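Local coordinates for transcriptional regulator, MarR family (Silicibacter pomeroyi DSS-3, PDB 3BOQ), which probably binds DNA as a two-subunit, winged helix-turn-helix transcription factor of the MarR type, at residues B[47-52]-B[87-92]; B[54-59]-B[106-111]; B[67-72]-B[77-82]. One frame throughout, in Å; residues are numbered along the deposited sequence.

In the fold
All three contacts lie in the winged helix-turn-helix part of the chain, and they differ in chemistry as in depth. Contact 1 is a surface contact, a lone salt bridge from helix 47-58 to the end of helix 79-88. Contacts 2 and 3 are partly buried and rest on mostly apolar packing without cross-segment hydrogen bonds. Helix 47-58 serves contacts 1 and 2, its second half packing on the strand and the extended chain that lead into helix 110-130; helix 79-88 serves contacts 1 and 3. Contact 3 sits along the chain inside the loops closed by the other two, and Leu-68 touches Leu-56 while Leu-82 meets Ala-52, so the apolar packing runs on between neighbours.

Contact 1: residues B[47-52]-B[87-92]; sequences LAKFDA and IKDGMV
In the winged helix-turn-helix domain of this MarR-family protein, Lys-49 near the start of helix 47-58 reaches across to Asp-89 at the C-terminal end of helix 79-88, the probable recognition helix by its place in the family fold. The contact is a single salt bridge at the surface. NZ of Lys-49 lies 2.6 Å from OD2 of Asp-89 and gives it a hydrogen bond, arriving on the syn side of that oxygen but 22° out of the carboxylate plane. OD1 of Asp-89 stays 3.9 Å from the same NZ, so the grip has one prong.

A long side chain suits this place, because the backbones keep apart: the closest pair of CA atoms, those of Lys-49 and Met-91, are 9.5 Å from each other. With CG anti to the carbonyl carbon (chi1 -75°) and the rest of the chain extended, Lys-49 spans the gap, its side chain also touching Arg-85 and Leu-86 of helix 79-88. The short side chain of Asp-89 crosses it at about a right angle.

Gly-90 follows in a Schellman motif that ends the helix; its positive phi (68°) suits glycine, and its N bonds to Ile-87 O. A carboxylate so close to a helix C-terminus would probably meet an unfavourable field, which the lysine charge may offset. Replacing Lys-49 with an alanine would probably leave the Asp-89 carboxylate without this positive partner and freer to turn. CE of Lys-49, carried along behind its ammonium group, comes to 3.5 Å from OD2 of Asp-89.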
ATOM      1  N   LEU B  47      -0.945 -10.075   6.892  1.00 57.64           N
ATOM      2  CA  LEU B  47      -1.464  -8.778   7.220  1.00 56.76           C
ATOM      3  C   LEU B  47      -2.912  -8.631   6.729  1.00 57.12           C
ATOM      4  O   LEU B  47      -3.759  -8.118   7.460  1.00 57.10           O
ATOM      5  CB  LEU B  47      -0.559  -7.690   6.650  1.00 56.41           C
ATOM      6  CG  LEU B  47      -0.567  -6.345   7.360  1.00 55.63           C
ATOM      7  CD1 LEU B  47      -0.357  -6.536   8.867  1.00 55.71           C
ATOM      8  CD2 LEU B  47       0.488  -5.381   6.725  1.00 56.12           C
ATOM      9  N   ALA B  48      -3.191  -9.071   5.491  1.00 56.81           N
ATOM     10  CA  ALA B  48      -4.562  -9.054   4.951  1.00 57.06           C
ATOM     11  C   ALA B  48      -5.551  -9.797   5.896  1.00 57.96           C
ATOM     12  O   ALA B  48      -6.633  -9.279   6.201  1.00 58.71           O
ATOM     13  CB  ALA B  48      -4.594  -9.622   3.532  1.00 55.70           C
ATOM     14  N   LYS B  49      -5.149 -10.976   6.381  1.00 58.33           N
ATOM     15  CA  LYS B  49      -5.928 -11.776   7.328  1.00 59.30           C
ATOM     16  C   LYS B  49      -6.110 -11.126   8.692  1.00 59.94           C
ATOM     17  O   LYS B  49      -7.230 -11.063   9.229  1.00 60.63           O
ATOM     18  CB  LYS B  49      -5.258 -13.129   7.522  1.00 58.94           C
ATOM     19  CG  LYS B  49      -5.444 -14.090   6.349  1.00 58.93           C
ATOM     20  CD  LYS B  49      -5.160 -15.508   6.760  1.00 57.80           C
ATOM     21  CE  LYS B  49      -5.220 -16.383   5.572  1.00 58.56           C
ATOM     22  NZ  LYS B  49      -4.715 -17.733   5.907  1.00 59.55           N
ATOM     23  N   PHE B  50      -4.995 -10.674   9.263  1.00 60.61           N
ATOM     24  CA  PHE B  50      -4.998  -9.934  10.516  1.00 60.38           C
ATOM     25  C   PHE B  50      -5.943  -8.742  10.386  1.00 61.04           C
ATOM     26  O   PHE B  50      -6.794  -8.527  11.255  1.00 60.93           O
ATOM     27  CB  PHE B  50      -3.577  -9.470  10.889  1.00 60.12           C
ATOM     28  CG  PHE B  50      -3.545  -8.603  12.114  1.00 60.51           C
ATOM     29  CD1 PHE B  50      -3.611  -9.175  13.384  1.00 61.11           C
ATOM     30  CD2 PHE B  50      -3.543  -7.212  12.000  1.00 61.33           C
ATOM     31  CE1 PHE B  50      -3.643  -8.388  14.534  1.00 60.86           C
ATOM     32  CE2 PHE B  50      -3.562  -6.400  13.144  1.00 63.54           C
ATOM     33  CZ  PHE B  50      -3.605  -6.993  14.421  1.00 61.43           C
ATOM     34  N   ASP B  51      -5.800  -7.983   9.292  1.00 60.74           N
ATOM     35  CA  ASP B  51      -6.669  -6.851   9.025  1.00 61.61           C
ATOM     36  C   ASP B  51      -8.183  -7.175   9.070  1.00 62.42           C
ATOM     37  O   ASP B  51      -8.937  -6.488   9.781  1.00 62.66           O
ATOM     38  CB  ASP B  51      -6.262  -6.162   7.720  1.00 61.91           C
ATOM     39  CG  ASP B  51      -7.238  -5.078   7.300  1.00 63.22           C
ATOM     40  OD1 ASP B  51      -7.702  -4.321   8.187  1.00 64.64           O
ATOM     41  OD2 ASP B  51      -7.547  -4.993   6.082  1.00 64.35           O
ATOM     42  N   ALA B  52      -8.622  -8.203   8.333  1.00 62.79           N
ATOM     43  CA  ALA B  52     -10.015  -8.678   8.402  1.00 63.35           C
ATOM     44  C   ALA B  52     -10.461  -9.046   9.820  1.00 64.32           C
ATOM     45  O   ALA B  52     -11.538  -8.634  10.281  1.00 63.48           O
ATOM     46  CB  ALA B  52     -10.230  -9.855   7.452  1.00 63.16           C
ATOM     47  N   ILE B  87     -12.081 -18.984   7.253  1.00 55.44           N
ATOM     48  CA  ILE B  87     -12.999 -20.067   7.639  1.00 54.94           C
ATOM     49  C   ILE B  87     -12.259 -21.408   7.636  1.00 56.11           C
ATOM     50  O   ILE B  87     -12.369 -22.170   8.580  1.00 55.73           O
ATOM     51  CB  ILE B  87     -14.260 -20.133   6.725  1.00 54.44           C
ATOM     52  CG1 ILE B  87     -15.180 -18.930   6.967  1.00 53.13           C
ATOM     53  CG2 ILE B  87     -15.017 -21.394   6.993  1.00 54.16           C
ATOM     54  CD1 ILE B  87     -16.230 -18.692   5.913  1.00 52.82           C
ATOM     55  N   LYS B  88     -11.498 -21.670   6.575  1.00 57.51           N
ATOM     56  CA  LYS B  88     -10.675 -22.881   6.445  1.00 59.36           C
ATOM     57  C   LYS B  88      -9.565 -22.971   7.534  1.00 59.34           C
ATOM     58  O   LYS B  88      -9.267 -24.032   8.062  1.00 59.46           O
ATOM     59  CB  LYS B  88     -10.136 -22.973   5.003  1.00 59.53           C
ATOM     60  CG  LYS B  88      -8.982 -23.957   4.754  1.00 61.64           C
ATOM     61  CD  LYS B  88      -8.972 -24.463   3.295  1.00 61.46           C
ATOM     62  CE  LYS B  88      -7.687 -25.250   2.960  1.00 62.84           C
ATOM     63  NZ  LYS B  88      -7.897 -26.726   2.803  1.00 63.61           N
ATOM     64  N   ASP B  89      -8.991 -21.836   7.883  1.00 60.31           N
ATOM     65  CA  ASP B  89      -8.069 -21.708   9.002  1.00 61.07           C
ATOM     66  C   ASP B  89      -8.710 -21.889  10.394  1.00 60.64           C
ATOM     67  O   ASP B  89      -8.002 -21.870  11.403  1.00 60.64           O
ATOM     68  CB  ASP B  89      -7.465 -20.304   8.954  1.00 61.42           C
ATOM     69  CG  ASP B  89      -6.370 -20.178   7.920  1.00 64.85           C
ATOM     70  OD1 ASP B  89      -6.068 -21.190   7.228  1.00 66.03           O
ATOM     71  OD2 ASP B  89      -5.802 -19.062   7.818  1.00 68.54           O
ATOM     72  N   GLY B  90     -10.036 -22.009  10.446  1.00 59.71           N
ATOM     73  CA  GLY B  90     -10.773 -22.006  11.702  1.00 58.91           C
ATOM     74  C   GLY B  90     -10.810 -20.702  12.484  1.00 59.12           C
ATOM     75  O   GLY B  90     -11.020 -20.743  13.690  1.00 58.82           O
HETATM   76  N   MSE B  91     -10.597 -19.559  11.810  1.00 58.95           N
HETATM   77  CA  MSE B  91     -10.658 -18.227  12.440  1.00 59.38           C
HETATM   78  C   MSE B  91     -12.067 -17.619  12.429  1.00 57.92           C
HETATM   79  O   MSE B  91     -12.435 -16.895  13.331  1.00 57.31           O
HETATM   80  CB  MSE B  91      -9.678 -17.239  11.762  1.00 60.88           C
HETATM   81  CG  MSE B  91      -8.205 -17.715  11.652  1.00 64.24           C
HETATM   82 SE   MSE B  91      -7.230 -17.731  13.400  1.00 79.55          SE
HETATM   83  CE  MSE B  91      -7.505 -19.561  14.048  1.00 64.97           C
ATOM     84  N   VAL B  92     -12.842 -17.911  11.386  1.00 56.99           N
ATOM     85  CA  VAL B  92     -14.176 -17.330  11.214  1.00 55.68           C
ATOM     86  C   VAL B  92     -15.178 -18.457  11.162  1.00 55.14           C
ATOM     87  O   VAL B  92     -14.913 -19.483  10.557  1.00 55.61           O
ATOM     88  CB  VAL B  92     -14.239 -16.423   9.927  1.00 56.14           C
ATOM     89  CG1 VAL B  92     -15.668 -16.115   9.495  1.00 54.77           C
ATOM     90  CG2 VAL B  92     -13.433 -15.143  10.125  1.00 53.71           C
TER

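Contact 2: residues B[54-59]-B[106-111]; sequences AQLARN and AKLTDA
Leu-56 is the first residue of helix 47-58 in this contact to press on the 106-111 segment, and its two methyls divide the work. Its CG stands anti to the carbonyl carbon, beside the backbone N (chi1 -52°), and the fork beyond it divides between Leu-108 and Ala-106. CD1 of Leu-56 meets CD1 of Leu-108 at 3.8 Å, and CB of Leu-56 is nearly as close to that same methyl. The other branch goes to Ala-106: CD2 of Leu-56 is 3.5 Å from the backbone O of Ala-106 and 3.9 Å from its CB. A branched leucine suits this place because one side chain can touch two residues at once, while the small alanine opposite lets the main chain come near, with CA atoms of Leu-56 and Lys-107 only 6.1 Å apart. Leu-63 of strand 63-64, Leu-68 and Val-92 also touch Leu-56.

Ala-106 lies on strand 105-106, which pairs antiparallel with strand 63-64 at the base of the wing in this winged helix-turn-helix fold. The chain runs on, extended, through Lys-107 and Leu-108 to Thr-109, the N-cap of helix 110-130: its OG1 accepts from the N of Gly-112 and is also hydrogen-bonded to the O of Gly-90.

Ala-57, the next residue, takes the second methyl of Leu-108. CD2 of Leu-108 lies 3.8 Å from CB of Ala-57 and equally far from its backbone N, so Leu-108 straddles the helix surface with one methyl on Leu-56 and the other on Ala-57. Alanine suits the spot because its small side chain lets this methyl lie close to the helix backbone; the same alanine also touches Phe-116 of helix 110-130. Then the helix runs out, its last turn closed by a bond of 3.0 Å from the N of Asn-59 to the O of Leu-56.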
ATOM      1  N   ALA B  54      -9.326  -8.023  12.696  1.00 66.14           N
ATOM      2  CA  ALA B  54      -9.395  -6.834  13.512  1.00 65.42           C
ATOM      3  C   ALA B  54     -10.763  -6.163  13.413  1.00 65.24           C
ATOM      4  O   ALA B  54     -11.296  -5.696  14.422  1.00 65.28           O
ATOM      5  CB  ALA B  54      -8.278  -5.860  13.108  1.00 65.48           C
ATOM      6  N   GLN B  55     -11.328  -6.121  12.205  1.00 65.06           N
ATOM      7  CA  GLN B  55     -12.642  -5.509  11.994  1.00 65.40           C
ATOM      8  C   GLN B  55     -13.702  -6.323  12.700  1.00 65.58           C
ATOM      9  O   GLN B  55     -14.579  -5.761  13.333  1.00 65.81           O
ATOM     10  CB  GLN B  55     -12.983  -5.373  10.507  1.00 65.17           C
ATOM     11  CG  GLN B  55     -11.863  -4.813   9.663  1.00 66.10           C
ATOM     12  CD  GLN B  55     -11.111  -3.649  10.341  1.00 67.88           C
ATOM     13  OE1 GLN B  55      -9.872  -3.646  10.398  1.00 68.65           O
ATOM     14  NE2 GLN B  55     -11.857  -2.675  10.868  1.00 66.05           N
ATOM     15  N   LEU B  56     -13.583  -7.646  12.613  1.00 65.87           N
ATOM     16  CA  LEU B  56     -14.504  -8.560  13.267  1.00 66.48           C
ATOM     17  C   LEU B  56     -14.360  -8.548  14.785  1.00 67.53           C
ATOM     18  O   LEU B  56     -15.366  -8.575  15.485  1.00 67.94           O
ATOM     19  CB  LEU B  56     -14.360  -9.984  12.716  1.00 65.90           C
ATOM     20  CG  LEU B  56     -14.430 -10.109  11.188  1.00 65.58           C
ATOM     21  CD1 LEU B  56     -13.992 -11.477  10.733  1.00 63.61           C
ATOM     22  CD2 LEU B  56     -15.816  -9.773  10.646  1.00 65.54           C
ATOM     23  N   ALA B  57     -13.131  -8.520  15.305  1.00 68.36           N
ATOM     24  CA  ALA B  57     -12.937  -8.414  16.759  1.00 69.13           C
ATOM     25  C   ALA B  57     -13.511  -7.107  17.320  1.00 69.84           C
ATOM     26  O   ALA B  57     -14.009  -7.102  18.448  1.00 70.27           O
ATOM     27  CB  ALA B  57     -11.477  -8.568  17.144  1.00 69.18           C
ATOM     28  N   ARG B  58     -13.439  -6.014  16.547  1.00 69.69           N
ATOM     29  CA  ARG B  58     -14.068  -4.748  16.930  1.00 70.60           C
ATOM     30  C   ARG B  58     -15.614  -4.850  16.901  1.00 69.53           C
ATOM     31  O   ARG B  58     -16.306  -4.108  17.614  1.00 69.33           O
ATOM     32  CB  ARG B  58     -13.572  -3.570  16.052  1.00 70.26           C
ATOM     33  CG  ARG B  58     -13.944  -2.153  16.615  1.00 72.65           C
ATOM     34  CD  ARG B  58     -13.286  -0.920  15.895  1.00 73.94           C
ATOM     35  NE  ARG B  58     -11.977  -1.207  15.266  1.00 81.71           N
ATOM     36  CZ  ARG B  58     -10.845  -1.537  15.910  1.00 84.34           C
ATOM     37  NH1 ARG B  58     -10.808  -1.638  17.243  1.00 85.06           N
ATOM     38  NH2 ARG B  58      -9.737  -1.789  15.208  1.00 85.14           N
ATOM     39  N   ASN B  59     -16.134  -5.780  16.091  1.00 68.58           N
ATOM     40  CA  ASN B  59     -17.579  -5.924  15.825  1.00 67.40           C
ATOM     41  C   ASN B  59     -18.112  -7.338  16.125  1.00 66.54           C
ATOM     42  O   ASN B  59     -18.381  -8.100  15.197  1.00 66.28           O
ATOM     43  CB  ASN B  59     -17.903  -5.565  14.363  1.00 67.09           C
ATOM     44  CG  ASN B  59     -17.507  -4.137  13.992  1.00 67.28           C
ATOM     45  OD1 ASN B  59     -18.331  -3.210  14.045  1.00 66.51           O
ATOM     46  ND2 ASN B  59     -16.255  -3.958  13.591  1.00 66.37           N
ATOM     47  N   ALA B 106     -20.094 -12.544   9.348  1.00 54.17           N
ATOM     48  CA  ALA B 106     -18.818 -13.122   9.753  1.00 54.14           C
ATOM     49  C   ALA B 106     -18.468 -12.802  11.210  1.00 54.49           C
ATOM     50  O   ALA B 106     -18.539 -11.649  11.644  1.00 54.37           O
ATOM     51  CB  ALA B 106     -17.710 -12.660   8.813  1.00 54.16           C
ATOM     52  N   LYS B 107     -18.112 -13.850  11.952  1.00 54.88           N
ATOM     53  CA  LYS B 107     -17.746 -13.785  13.361  1.00 55.42           C
ATOM     54  C   LYS B 107     -16.495 -14.639  13.551  1.00 55.92           C
ATOM     55  O   LYS B 107     -16.334 -15.688  12.919  1.00 55.62           O
ATOM     56  CB  LYS B 107     -18.849 -14.372  14.244  1.00 55.32           C
ATOM     57  CG  LYS B 107     -20.044 -13.482  14.594  1.00 55.45           C
ATOM     58  CD  LYS B 107     -21.112 -14.356  15.301  1.00 56.07           C
ATOM     59  CE  LYS B 107     -22.520 -13.735  15.361  1.00 57.18           C
ATOM     60  NZ  LYS B 107     -22.807 -12.980  16.635  1.00 56.80           N
ATOM     61  N   LEU B 108     -15.609 -14.186  14.428  1.00 56.71           N
ATOM     62  CA  LEU B 108     -14.444 -14.966  14.844  1.00 56.86           C
ATOM     63  C   LEU B 108     -14.857 -16.164  15.700  1.00 57.12           C
ATOM     64  O   LEU B 108     -15.663 -16.019  16.617  1.00 57.66           O
ATOM     65  CB  LEU B 108     -13.536 -14.056  15.660  1.00 57.12           C
ATOM     66  CG  LEU B 108     -12.295 -13.331  15.148  1.00 56.32           C
ATOM     67  CD1 LEU B 108     -12.242 -13.069  13.645  1.00 57.46           C
ATOM     68  CD2 LEU B 108     -12.149 -12.092  15.954  1.00 54.05           C
ATOM     69  N   THR B 109     -14.325 -17.347  15.388  1.00 57.07           N
ATOM     70  CA  THR B 109     -14.420 -18.508  16.269  1.00 56.88           C
ATOM     71  C   THR B 109     -13.762 -18.164  17.629  1.00 57.77           C
ATOM     72  O   THR B 109     -13.075 -17.140  17.733  1.00 57.72           O
ATOM     73  CB  THR B 109     -13.720 -19.752  15.638  1.00 56.78           C
ATOM     74  OG1 THR B 109     -12.328 -19.496  15.493  1.00 57.20           O
ATOM     75  CG2 THR B 109     -14.261 -20.093  14.272  1.00 55.11           C
ATOM     76  N   ASP B 110     -13.956 -18.985  18.674  1.00 58.24           N
ATOM     77  CA  ASP B 110     -13.329 -18.676  19.969  1.00 58.94           C
ATOM     78  C   ASP B 110     -11.812 -18.642  19.827  1.00 59.94           C
ATOM     79  O   ASP B 110     -11.149 -17.742  20.365  1.00 59.91           O
ATOM     80  CB  ASP B 110     -13.714 -19.663  21.057  1.00 58.60           C
ATOM     81  CG  ASP B 110     -15.126 -19.461  21.561  1.00 59.56           C
ATOM     82  OD1 ASP B 110     -15.708 -18.393  21.242  1.00 59.00           O
ATOM     83  OD2 ASP B 110     -15.657 -20.381  22.256  1.00 58.33           O
ATOM     84  N   ALA B 111     -11.285 -19.619  19.083  1.00 60.89           N
ATOM     85  CA  ALA B 111      -9.859 -19.741  18.809  1.00 61.88           C
ATOM     86  C   ALA B 111      -9.337 -18.640  17.867  1.00 62.73           C
ATOM     87  O   ALA B 111      -8.174 -18.257  17.951  1.00 63.28           O
ATOM     88  CB  ALA B 111      -9.524 -21.148  18.270  1.00 61.55           C
TER

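Contact 3: residues B[67-72]-B[77-82]; sequences KLSGAL and GNVSGL
Apolar packing carries this contact, and Val-79 is its centre. Its CG2, anti to the backbone N, lies 3.8 Å from CB of Ser-69 on helix 65-71. The same methyl comes to 4.2 Å from CD2 of Leu-72, further along the chain, and also touches CG of Leu-68. CG1 of Val-79 occupies the crowded position between N and carbonyl carbon (chi1 60°) and also touches CB of Ser-69, so both methyls clasp that one carbon. A short serine fits this place: its CB is the touching atom, and the CA atoms of Ser-69 and Val-79 come within 6.0 Å. One turn further on, CD2 of Leu-82 meets CD2 of Leu-72 at 4.3 Å. Leu-72 thus bridges Val-79 and Leu-82, and Leu-82 also packs on Ala-52 of helix 47-58.

The hydrogen bonds lie within the segments or run to neighbours. Asn-78 stands at the N-cap position of helix 79-88, and the N of Leu-82 bonds to its O at 2.8 Å, closing the first turn. In segment 67-72 the O of Leu-68 accepts from the N of Ala-71.

Backbone shape explains Gly-77: at its positive phi a CB would be jammed against the preceding carbonyl oxygen and crowded by CB of Leu-82. The O of Gly-77 receives NH2 of Arg-85. Helix 65-71, packed through largely apolar side chains on helix 79-88 with a short loop between them, forms the helix-turn-helix of the MarR winged fold, in which helix 79-88 is probably the one presented to DNA.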
ATOM      1  N   LYS B  67     -20.048  -4.902   4.527  1.00 57.41           N
ATOM      2  CA  LYS B  67     -19.629  -4.056   5.645  1.00 57.69           C
ATOM      3  C   LYS B  67     -18.227  -4.418   6.140  1.00 58.08           C
ATOM      4  O   LYS B  67     -17.458  -3.531   6.534  1.00 57.89           O
ATOM      5  CB  LYS B  67     -20.662  -4.059   6.778  1.00 57.56           C
ATOM      6  CG  LYS B  67     -21.935  -3.281   6.423  1.00 58.03           C
ATOM      7  CD  LYS B  67     -22.763  -2.927   7.656  1.00 58.16           C
ATOM      8  CE  LYS B  67     -24.062  -2.209   7.282  1.00 57.79           C
ATOM      9  NZ  LYS B  67     -23.830  -0.858   6.692  1.00 56.98           N
ATOM     10  N   LEU B  68     -17.909  -5.716   6.102  1.00 58.51           N
ATOM     11  CA  LEU B  68     -16.546  -6.205   6.341  1.00 58.94           C
ATOM     12  C   LEU B  68     -15.575  -5.616   5.322  1.00 59.08           C
ATOM     13  O   LEU B  68     -14.523  -5.079   5.691  1.00 59.41           O
ATOM     14  CB  LEU B  68     -16.476  -7.736   6.285  1.00 58.79           C
ATOM     15  CG  LEU B  68     -15.086  -8.381   6.359  1.00 59.38           C
ATOM     16  CD1 LEU B  68     -14.336  -7.946   7.599  1.00 60.39           C
ATOM     17  CD2 LEU B  68     -15.230  -9.872   6.385  1.00 60.73           C
ATOM     18  N   SER B  69     -15.930  -5.756   4.047  1.00 59.14           N
ATOM     19  CA  SER B  69     -15.147  -5.253   2.936  1.00 59.01           C
ATOM     20  C   SER B  69     -14.916  -3.748   3.097  1.00 59.52           C
ATOM     21  O   SER B  69     -13.743  -3.272   2.937  1.00 59.89           O
ATOM     22  CB  SER B  69     -15.854  -5.598   1.624  1.00 58.61           C
ATOM     23  OG  SER B  69     -15.434  -4.798   0.531  1.00 58.83           O
ATOM     24  N   GLY B  70     -16.024  -3.025   3.445  1.00 59.81           N
ATOM     25  CA  GLY B  70     -16.022  -1.568   3.634  1.00 59.54           C
ATOM     26  C   GLY B  70     -15.119  -1.056   4.759  1.00 59.97           C
ATOM     27  O   GLY B  70     -14.681   0.147   4.735  1.00 59.89           O
ATOM     28  N   ALA B  71     -14.838  -1.973   5.720  1.00 59.72           N
ATOM     29  CA  ALA B  71     -14.098  -1.639   6.951  1.00 60.14           C
ATOM     30  C   ALA B  71     -12.619  -2.056   6.906  1.00 60.67           C
ATOM     31  O   ALA B  71     -11.829  -1.703   7.784  1.00 61.43           O
ATOM     32  CB  ALA B  71     -14.775  -2.283   8.181  1.00 59.82           C
ATOM     33  N   LEU B  72     -12.254  -2.847   5.905  1.00 61.03           N
ATOM     34  CA  LEU B  72     -10.883  -3.292   5.708  1.00 60.79           C
ATOM     35  C   LEU B  72      -9.939  -2.086   5.477  1.00 61.44           C
ATOM     36  O   LEU B  72     -10.249  -1.156   4.722  1.00 60.23           O
ATOM     37  CB  LEU B  72     -10.828  -4.263   4.519  1.00 60.31           C
ATOM     38  CG  LEU B  72     -10.705  -5.782   4.698  1.00 60.37           C
ATOM     39  CD1 LEU B  72     -11.534  -6.371   5.839  1.00 57.69           C
ATOM     40  CD2 LEU B  72     -11.039  -6.446   3.384  1.00 60.03           C
ATOM     41  N   GLY B  77      -8.616  -8.550  -0.943  1.00 70.65           N
ATOM     42  CA  GLY B  77      -8.151  -9.880  -0.599  1.00 69.80           C
ATOM     43  C   GLY B  77      -9.096 -10.822  -1.324  1.00 69.51           C
ATOM     44  O   GLY B  77      -9.161 -12.017  -0.983  1.00 69.37           O
ATOM     45  N   ASN B  78      -9.775 -10.280  -2.364  1.00 68.83           N
ATOM     46  CA  ASN B  78     -11.072 -10.792  -2.880  1.00 67.42           C
ATOM     47  C   ASN B  78     -11.861 -11.141  -1.629  1.00 66.53           C
ATOM     48  O   ASN B  78     -11.800 -12.270  -1.151  1.00 66.90           O
ATOM     49  CB  ASN B  78     -10.898 -12.001  -3.821  1.00 67.41           C
ATOM     50  CG  ASN B  78     -12.191 -12.834  -3.997  1.00 66.98           C
ATOM     51  OD1 ASN B  78     -13.307 -12.305  -4.021  1.00 66.85           O
ATOM     52  ND2 ASN B  78     -12.024 -14.146  -4.135  1.00 65.43           N
ATOM     53  N   VAL B  79     -12.552 -10.149  -1.074  1.00 64.90           N
ATOM     54  CA  VAL B  79     -12.996 -10.203   0.320  1.00 63.03           C
ATOM     55  C   VAL B  79     -13.599 -11.577   0.752  1.00 61.98           C
ATOM     56  O   VAL B  79     -13.194 -12.131   1.790  1.00 60.68           O
ATOM     57  CB  VAL B  79     -13.852  -8.955   0.691  1.00 63.22           C
ATOM     58  CG1 VAL B  79     -15.096  -8.864  -0.175  1.00 64.27           C
ATOM     59  CG2 VAL B  79     -14.170  -8.909   2.187  1.00 63.25           C
ATOM     60  N   SER B  80     -14.521 -12.134  -0.054  1.00 60.47           N
ATOM     61  CA  SER B  80     -15.101 -13.451   0.267  1.00 59.01           C
ATOM     62  C   SER B  80     -14.053 -14.573   0.203  1.00 57.94           C
ATOM     63  O   SER B  80     -14.048 -15.463   1.049  1.00 57.48           O
ATOM     64  CB  SER B  80     -16.366 -13.760  -0.548  1.00 58.92           C
ATOM     65  OG  SER B  80     -16.057 -14.164  -1.864  1.00 59.00           O
ATOM     66  N   GLY B  81     -13.156 -14.487  -0.777  1.00 56.77           N
ATOM     67  CA  GLY B  81     -11.996 -15.371  -0.884  1.00 55.99           C
ATOM     68  C   GLY B  81     -11.040 -15.232   0.286  1.00 55.49           C
ATOM     69  O   GLY B  81     -10.423 -16.206   0.707  1.00 55.41           O
ATOM     70  N   LEU B  82     -10.924 -14.022   0.813  1.00 55.05           N
ATOM     71  CA  LEU B  82     -10.198 -13.777   2.054  1.00 55.10           C
ATOM     72  C   LEU B  82     -10.915 -14.431   3.255  1.00 54.51           C
ATOM     73  O   LEU B  82     -10.293 -15.138   4.042  1.00 54.84           O
ATOM     74  CB  LEU B  82     -10.004 -12.272   2.282  1.00 55.18           C
ATOM     75  CG  LEU B  82      -9.358 -11.916   3.625  1.00 57.02           C
ATOM     76  CD1 LEU B  82      -7.892 -12.388   3.684  1.00 57.98           C
ATOM     77  CD2 LEU B  82      -9.458 -10.433   3.872  1.00 57.25           C
TER